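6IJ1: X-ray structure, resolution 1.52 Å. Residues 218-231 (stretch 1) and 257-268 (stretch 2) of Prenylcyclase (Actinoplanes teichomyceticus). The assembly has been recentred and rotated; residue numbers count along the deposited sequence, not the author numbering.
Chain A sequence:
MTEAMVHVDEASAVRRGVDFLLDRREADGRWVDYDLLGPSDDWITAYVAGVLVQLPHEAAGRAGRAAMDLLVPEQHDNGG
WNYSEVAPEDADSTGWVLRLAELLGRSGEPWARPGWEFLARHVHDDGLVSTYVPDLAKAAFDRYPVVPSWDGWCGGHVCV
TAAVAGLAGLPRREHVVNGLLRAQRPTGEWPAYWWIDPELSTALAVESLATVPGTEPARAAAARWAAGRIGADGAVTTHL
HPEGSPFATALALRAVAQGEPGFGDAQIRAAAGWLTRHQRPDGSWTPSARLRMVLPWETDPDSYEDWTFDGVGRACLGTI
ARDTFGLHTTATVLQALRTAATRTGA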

ATOM      1  N   ALA A 218     -10.119  15.566  -9.250  1.00 15.93           N
ATOM      2  CA  ALA A 218      -9.099  15.182  -8.249  1.00 14.28           C
ATOM      3  C   ALA A 218      -7.979  14.386  -8.921  1.00 18.40           C
ATOM      4  O   ALA A 218      -6.820  14.641  -8.612  1.00 16.47           O
ATOM      5  N   ARG A 219      -8.334  13.456  -9.802  1.00 14.99           N
ATOM      6  CA  ARG A 219      -7.311  12.619 -10.478  1.00 14.98           C
ATOM      7  C   ARG A 219      -6.442  13.465 -11.406  1.00 18.74           C
ATOM      8  O   ARG A 219      -5.247  13.225 -11.453  1.00 18.82           O
ATOM      9  N   ALA A 220      -7.038  14.416 -12.120  1.00 15.48           N
ATOM     10  CA  ALA A 220      -6.251  15.274 -13.033  1.00 17.27           C
ATOM     11  C   ALA A 220      -5.270  16.135 -12.233  1.00 18.59           C
ATOM     12  O   ALA A 220      -4.159  16.334 -12.706  1.00 19.47           O
ATOM     13  N   ALA A 221      -5.699  16.649 -11.080  1.00 17.67           N
ATOM     14  CA  ALA A 221      -4.829  17.500 -10.240  1.00 16.25           C
ATOM     15  C   ALA A 221      -3.686  16.654  -9.671  1.00 18.56           C
ATOM     16  O   ALA A 221      -2.554  17.126  -9.660  1.00 18.25           O
ATOM     17  N   ALA A 222      -3.992  15.436  -9.238  1.00 16.28           N
ATOM     18  CA  ALA A 222      -2.955  14.550  -8.667  1.00 16.48           C
ATOM     19  C   ALA A 222      -1.949  14.152  -9.750  1.00 17.67           C
ATOM     20  O   ALA A 222      -0.766  14.052  -9.440  1.00 17.80           O
ATOM     21  N   ALA A 223      -2.421  13.900 -10.968  1.00 16.24           N
ATOM     22  CA  ALA A 223      -1.493  13.490 -12.046  1.00 14.99           C
ATOM     23  C   ALA A 223      -0.502  14.622 -12.299  1.00 16.07           C
ATOM     24  O   ALA A 223       0.665  14.346 -12.537  1.00 17.62           O
ATOM     25  N   ARG A 224      -0.988  15.857 -12.264  1.00 17.30           N
ATOM     26  CA  ARG A 224      -0.122  17.002 -12.490  1.00 18.23           C
ATOM     27  C   ARG A 224       0.905  17.139 -11.361  1.00 18.35           C
ATOM     28  O   ARG A 224       2.089  17.403 -11.617  1.00 19.09           O
ATOM     29  N   TRP A 225       0.483  16.949 -10.105  1.00 15.64           N
ATOM     30  CA  TRP A 225       1.437  16.972  -8.994  1.00 15.96           C
ATOM     31  C   TRP A 225       2.514  15.911  -9.208  1.00 17.41           C
ATOM     32  O   TRP A 225       3.735  16.178  -9.070  1.00 17.16           O
ATOM     33  N   ALA A 226       2.089  14.696  -9.531  1.00 16.09           N
ATOM     34  CA  ALA A 226       3.027  13.576  -9.667  1.00 15.18           C
ATOM     35  C   ALA A 226       3.984  13.803 -10.822  1.00 17.03           C
ATOM     36  O   ALA A 226       5.166  13.444 -10.715  1.00 17.09           O
ATOM     37  N   ALA A 227       3.502  14.359 -11.956  1.00 16.22           N
ATOM     38  CA  ALA A 227       4.406  14.531 -13.079  1.00 16.34           C
ATOM     39  C   ALA A 227       5.532  15.484 -12.725  1.00 18.40           C
ATOM     40  O   ALA A 227       6.670  15.301 -13.186  1.00 18.62           O
ATOM     41  N   GLY A 228       5.259  16.481 -11.881  1.00 16.46           N
ATOM     42  CA  GLY A 228       6.281  17.425 -11.457  1.00 17.57           C
ATOM     43  C   GLY A 228       7.314  16.838 -10.519  1.00 22.16           C
ATOM     44  O   GLY A 228       8.363  17.475 -10.307  1.00 23.79           O
ATOM     45  N   ARG A 229       7.013  15.675  -9.907  1.00 18.08           N
ATOM     46  CA  ARG A 229       7.936  14.992  -8.981  1.00 16.32           C
ATOM     47  C   ARG A 229       8.996  14.207  -9.722  1.00 18.09           C
ATOM     48  O   ARG A 229      10.031  13.863  -9.130  1.00 18.64           O
ATOM     49  N   ILE A 230       8.709  13.829 -10.960  1.00 16.93           N
ATOM     50  CA  ILE A 230       9.575  12.982 -11.779  1.00 17.18           C
ATOM     51  C   ILE A 230      10.627  13.862 -12.454  1.00 19.55           C
ATOM     52  O   ILE A 230      10.312  14.800 -13.194  1.00 20.37           O
ATOM     53  N   GLY A 231      11.895  13.573 -12.177  1.00 16.70           N
ATOM     54  CA  GLY A 231      12.979  14.387 -12.718  1.00 16.94           C
ATOM     55  C   GLY A 231      13.311  14.003 -14.144  1.00 17.87           C
ATOM     56  O   GLY A 231      12.773  13.090 -14.764  1.00 17.01           O
ATOM     57  N   ALA A 257      -0.409   8.256 -14.509  1.00 14.77           N
ATOM     58  CA  ALA A 257      -1.193   7.447 -15.427  1.00 16.96           C
ATOM     59  C   ALA A 257      -2.695   7.589 -15.183  1.00 19.25           C
ATOM     60  O   ALA A 257      -3.469   7.145 -16.058  1.00 21.10           O
ATOM     61  N   GLN A 258      -3.120   8.272 -14.110  1.00 15.91           N
ATOM     62  CA  GLN A 258      -4.555   8.525 -13.927  1.00 18.02           C
ATOM     63  C   GLN A 258      -4.998   9.901 -14.369  1.00 20.05           C
ATOM     64  O   GLN A 258      -6.156  10.283 -14.127  1.00 19.03           O
ATOM     65  N   GLY A 259      -4.137  10.626 -15.084  1.00 18.18           N
ATOM     66  CA  GLY A 259      -4.577  11.790 -15.837  1.00 17.13           C
ATOM     67  C   GLY A 259      -5.412  11.416 -17.038  1.00 17.19           C
ATOM     68  O   GLY A 259      -5.695  10.260 -17.351  1.00 20.22           O
ATOM     69  N   GLU A 260      -5.785  12.489 -17.744  1.00 18.20           N
ATOM     70  CA  GLU A 260      -6.568  12.363 -18.961  1.00 18.44           C
ATOM     71  C   GLU A 260      -5.764  11.683 -20.074  1.00 18.35           C
ATOM     72  O   GLU A 260      -4.553  11.493 -19.964  1.00 18.80           O
ATOM     73  N   PRO A 261      -6.389  11.263 -21.159  1.00 18.43           N
ATOM     74  CA  PRO A 261      -5.648  10.609 -22.241  1.00 18.92           C
ATOM     75  C   PRO A 261      -4.457  11.427 -22.717  1.00 20.02           C
ATOM     76  O   PRO A 261      -4.553  12.637 -22.979  1.00 20.95           O
ATOM     77  N   GLY A 262      -3.328  10.733 -22.807  1.00 22.26           N
ATOM     78  CA  GLY A 262      -2.091  11.371 -23.230  1.00 23.14           C
ATOM     79  C   GLY A 262      -1.358  12.164 -22.176  1.00 22.10           C
ATOM     80  O   GLY A 262      -0.171  12.536 -22.406  1.00 19.91           O
ATOM     81  N   PHE A 263      -1.960  12.455 -21.017  1.00 18.72           N
ATOM     82  CA  PHE A 263      -1.248  13.274 -20.037  1.00 14.87           C
ATOM     83  C   PHE A 263      -0.026  12.536 -19.483  1.00 17.57           C
ATOM     84  O   PHE A 263      -0.101  11.346 -19.146  1.00 18.54           O
ATOM     85  N   GLY A 264       1.091  13.256 -19.371  1.00 15.11           N
ATOM     86  CA  GLY A 264       2.309  12.715 -18.740  1.00 15.70           C
ATOM     87  C   GLY A 264       2.960  11.576 -19.494  1.00 15.35           C
ATOM     88  O   GLY A 264       3.681  10.819 -18.882  1.00 17.15           O
ATOM     89  N   ASP A 265       2.742  11.490 -20.797  1.00 15.47           N
ATOM     90  CA  ASP A 265       3.364  10.414 -21.607  1.00 14.39           C
ATOM     91  C   ASP A 265       4.887  10.408 -21.395  1.00 16.49           C
ATOM     92  O   ASP A 265       5.464   9.336 -21.201  1.00 17.21           O
ATOM     93  N   ALA A 266       5.500  11.582 -21.458  1.00 15.64           N
ATOM     94  CA  ALA A 266       6.967  11.710 -21.319  1.00 15.46           C
ATOM     95  C   ALA A 266       7.430  11.269 -19.929  1.00 15.23           C
ATOM     96  O   ALA A 266       8.388  10.527 -19.842  1.00 16.05           O
ATOM     97  N   GLN A 267       6.749  11.740 -18.894  1.00 14.79           N
ATOM     98  CA  GLN A 267       7.156  11.419 -17.505  1.00 13.81           C
ATOM     99  C   GLN A 267       6.998   9.918 -17.241  1.00 16.99           C
ATOM    100  O   GLN A 267       7.850   9.341 -16.575  1.00 15.61           O
ATOM    101  N   ILE A 268       5.928   9.322 -17.747  1.00 13.95           N
ATOM    102  CA  ILE A 268       5.708   7.869 -17.528  1.00 14.92           C
ATOM    103  C   ILE A 268       6.822   7.097 -18.239  1.00 15.85           C
ATOM    104  O   ILE A 268       7.377   6.200 -17.631  1.00 17.09           O
TER

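Stretch 1 is largely helical and lays one side against the loop and helix start of stretch 2, burying 542 Å² in total. Ala218, Ala221 and Ala222 make no contact across the gap.

Arg219 directs its CA-to-CB bond toward stretch 2, and its CB lies 3.6 Å from Gln258 O. With chi1 m, chi2 t and chi3 m, its NH1 stays 4.5 Å from Gln258 OE1, too far for a hydrogen bond; NE and NH2 are satisfied elsewhere in the structure. At Ala220 the backbones come close, 4.8 Å between its CA and Gly259 CA.

Ala223 points directly in. Its CB sits 3.6 Å from Gly259 N and 3.8 Å from Phe263 CE2. An ideal CB on Gly259 would lie 3.2 Å from Ala223 CB and 3.0 Å from Phe263 CD2, so a CB on Gly259 would be tight against Ala223 CB and would clash with Phe263 CD2.

Arg224 starts sideways, but its extended chain (chi1 m, chi2 142°, chi3 t) brings its end back to stretch 2. Two nearly linear hydrogen bonds form a bidentate salt bridge with Glu260: NH1 to OE1 at 2.8 Å (173°) and NH2 to OE2 at 2.6 Å (170°). NH1 also donates to Ala220 O at 3.2 Å, tying the guanidinium to its own helix. Phe263 CE1 lies over one guanidinium face, while Glu260 OE2 lies at its edge, so the charged and aromatic contacts coexist. The aliphatic part contributes too, with Arg224 CG 3.6 Å from Phe263 CZ.

Trp225 points away. Ala227 points toward stretch 2, its CB 4.0 Å from Phe263 CE2 (chi1 t) and 4.1 Å from Gln267 CG (chi1 m, chi2 p). Beyond the helix, Ile230 (m, t) closes the contact, with CD1 4.1 Å from Gln267 CB.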

ATOM      1  CB  ALA A 218      -9.740  14.395  -7.138  1.00 16.52           C
ATOM      2  CB  ARG A 219      -7.974  11.444 -11.198  1.00 30.00           C
ATOM      3  CG  ARG A 219      -8.480  10.382 -10.236  1.00 30.00           C
ATOM      4  CD  ARG A 219      -9.087   9.212 -10.961  1.00 30.00           C
ATOM      5  NE  ARG A 219     -10.442   9.498 -11.372  1.00 30.00           N
ATOM      6  CZ  ARG A 219     -10.934   9.161 -12.546  1.00 30.00           C
ATOM      7  NH1 ARG A 219     -10.117   8.792 -13.513  1.00 30.00           N
ATOM      8  NH2 ARG A 219     -12.236   9.170 -12.738  1.00 30.00           N
ATOM      9  CB  ALA A 220      -7.176  16.128 -13.861  1.00 18.08           C
ATOM     10  CB  ALA A 221      -5.634  18.140  -9.141  1.00 20.17           C
ATOM     11  CB  ALA A 222      -3.605  13.337  -8.060  1.00 15.65           C
ATOM     12  CB  ALA A 223      -2.264  13.140 -13.293  1.00 17.04           C
ATOM     13  CB  ARG A 224      -0.937  18.284 -12.621  1.00 18.97           C
ATOM     14  CG  ARG A 224      -1.544  18.395 -14.037  1.00 20.79           C
ATOM     15  CD  ARG A 224      -2.962  18.967 -14.069  1.00 20.01           C
ATOM     16  NE  ARG A 224      -3.274  19.202 -15.489  1.00 22.07           N
ATOM     17  CZ  ARG A 224      -3.816  18.301 -16.288  1.00 21.14           C
ATOM     18  NH1 ARG A 224      -4.122  17.074 -15.804  1.00 19.25           N
ATOM     19  NH2 ARG A 224      -4.039  18.590 -17.615  1.00 21.12           N
ATOM     20  CB  TRP A 225       0.683  16.728  -7.681  1.00 15.34           C
ATOM     21  CG  TRP A 225       1.605  16.541  -6.519  1.00 14.90           C
ATOM     22  CD1 TRP A 225       2.166  17.521  -5.750  1.00 19.74           C
ATOM     23  CD2 TRP A 225       2.052  15.287  -5.982  1.00 14.89           C
ATOM     24  NE1 TRP A 225       2.976  16.967  -4.764  1.00 20.93           N
ATOM     25  CE2 TRP A 225       2.933  15.600  -4.917  1.00 17.29           C
ATOM     26  CE3 TRP A 225       1.862  13.953  -6.330  1.00 16.61           C
ATOM     27  CZ2 TRP A 225       3.592  14.599  -4.163  1.00 16.90           C
ATOM     28  CZ3 TRP A 225       2.505  12.936  -5.552  1.00 16.30           C
ATOM     29  CH2 TRP A 225       3.315  13.283  -4.464  1.00 16.07           C
ATOM     30  CB  ALA A 226       2.261  12.253  -9.830  1.00 16.88           C
ATOM     31  CB  ALA A 227       3.612  15.051 -14.301  1.00 17.14           C
ATOM     32  CB  ARG A 229       7.156  14.022  -8.062  1.00 18.34           C
ATOM     33  CG  ARG A 229       6.007  14.618  -7.189  1.00 21.75           C
ATOM     34  CD  ARG A 229       6.529  15.377  -6.029  1.00 19.56           C
ATOM     35  NE  ARG A 229       7.128  14.435  -5.081  1.00 20.68           N
ATOM     36  CZ  ARG A 229       8.387  14.525  -4.584  1.00 42.47           C
ATOM     37  NH1 ARG A 229       9.177  15.573  -4.866  1.00 44.04           N
ATOM     38  NH2 ARG A 229       8.859  13.599  -3.742  1.00 40.86           N
ATOM     39  CB  ILE A 230       8.736  12.179 -12.791  1.00 15.34           C
ATOM     40  CG1 ILE A 230       7.852  11.170 -12.023  1.00 14.73           C
ATOM     41  CG2 ILE A 230       9.588  11.479 -13.741  1.00 16.74           C
ATOM     42  CD1 ILE A 230       6.687  10.587 -12.866  1.00 15.24           C
ATOM     43  CB  ALA A 257      -0.756   5.984 -15.337  1.00 18.26           C
ATOM     44  CB  GLN A 258      -4.974   8.246 -12.475  1.00 17.91           C
ATOM     45  CG  GLN A 258      -4.864   6.741 -12.091  1.00 18.75           C
ATOM     46  CD  GLN A 258      -5.596   5.697 -12.944  1.00 27.67           C
ATOM     47  OE1 GLN A 258      -6.657   5.953 -13.436  1.00 25.75           O
ATOM     48  NE2 GLN A 258      -4.998   4.518 -13.099  1.00 33.38           N
ATOM     49  CB  GLU A 260      -7.074  13.753 -19.384  1.00 21.35           C
ATOM     50  CG  GLU A 260      -5.941  14.685 -19.945  1.00 19.15           C
ATOM     51  CD  GLU A 260      -5.317  15.584 -18.891  1.00 19.82           C
ATOM     52  OE1 GLU A 260      -5.267  15.258 -17.669  1.00 18.42           O
ATOM     53  OE2 GLU A 260      -4.874  16.704 -19.278  1.00 21.45           O
ATOM     54  CB  PRO A 261      -6.693  10.470 -23.362  1.00 22.25           C
ATOM     55  CG  PRO A 261      -8.011  10.373 -22.550  1.00 20.62           C
ATOM     56  CD  PRO A 261      -7.864  11.205 -21.358  1.00 18.38           C
ATOM     57  CB  PHE A 263      -2.153  13.666 -18.859  1.00 16.96           C
ATOM     58  CG  PHE A 263      -1.431  14.473 -17.878  1.00 14.72           C
ATOM     59  CD1 PHE A 263      -1.311  15.841 -18.051  1.00 16.80           C
ATOM     60  CD2 PHE A 263      -0.724  13.856 -16.836  1.00 17.82           C
ATOM     61  CE1 PHE A 263      -0.557  16.633 -17.248  1.00 17.64           C
ATOM     62  CE2 PHE A 263       0.034  14.626 -15.973  1.00 19.70           C
ATOM     63  CZ  PHE A 263       0.165  16.019 -16.162  1.00 19.46           C
ATOM     64  CB  ASP A 265       3.009  10.633 -23.078  1.00 16.62           C
ATOM     65  CG  ASP A 265       3.503   9.533 -23.985  1.00 28.06           C
ATOM     66  OD1 ASP A 265       2.918   8.451 -23.943  1.00 34.14           O
ATOM     67  OD2 ASP A 265       4.457   9.779 -24.718  1.00 25.35           O
ATOM     68  CB  ALA A 266       7.364  13.134 -21.592  1.00 15.28           C
ATOM     69  CB  GLN A 267       6.349  12.287 -16.544  1.00 15.02           C
ATOM     70  CG  GLN A 267       6.743  13.755 -16.581  1.00 14.42           C
ATOM     71  CD  GLN A 267       5.995  14.570 -17.605  1.00 14.92           C
ATOM     72  OE1 GLN A 267       5.303  14.055 -18.468  1.00 17.14           O
ATOM     73  NE2 GLN A 267       6.129  15.874 -17.493  1.00 21.91           N
ATOM     74  CB  ILE A 268       4.299   7.462 -17.994  1.00 15.98           C
ATOM     75  CG1 ILE A 268       3.228   8.034 -17.065  1.00 16.55           C
ATOM     76  CG2 ILE A 268       4.178   5.955 -18.124  1.00 16.05           C
ATOM     77  CD1 ILE A 268       1.830   7.901 -17.611  1.00 20.56           C
TER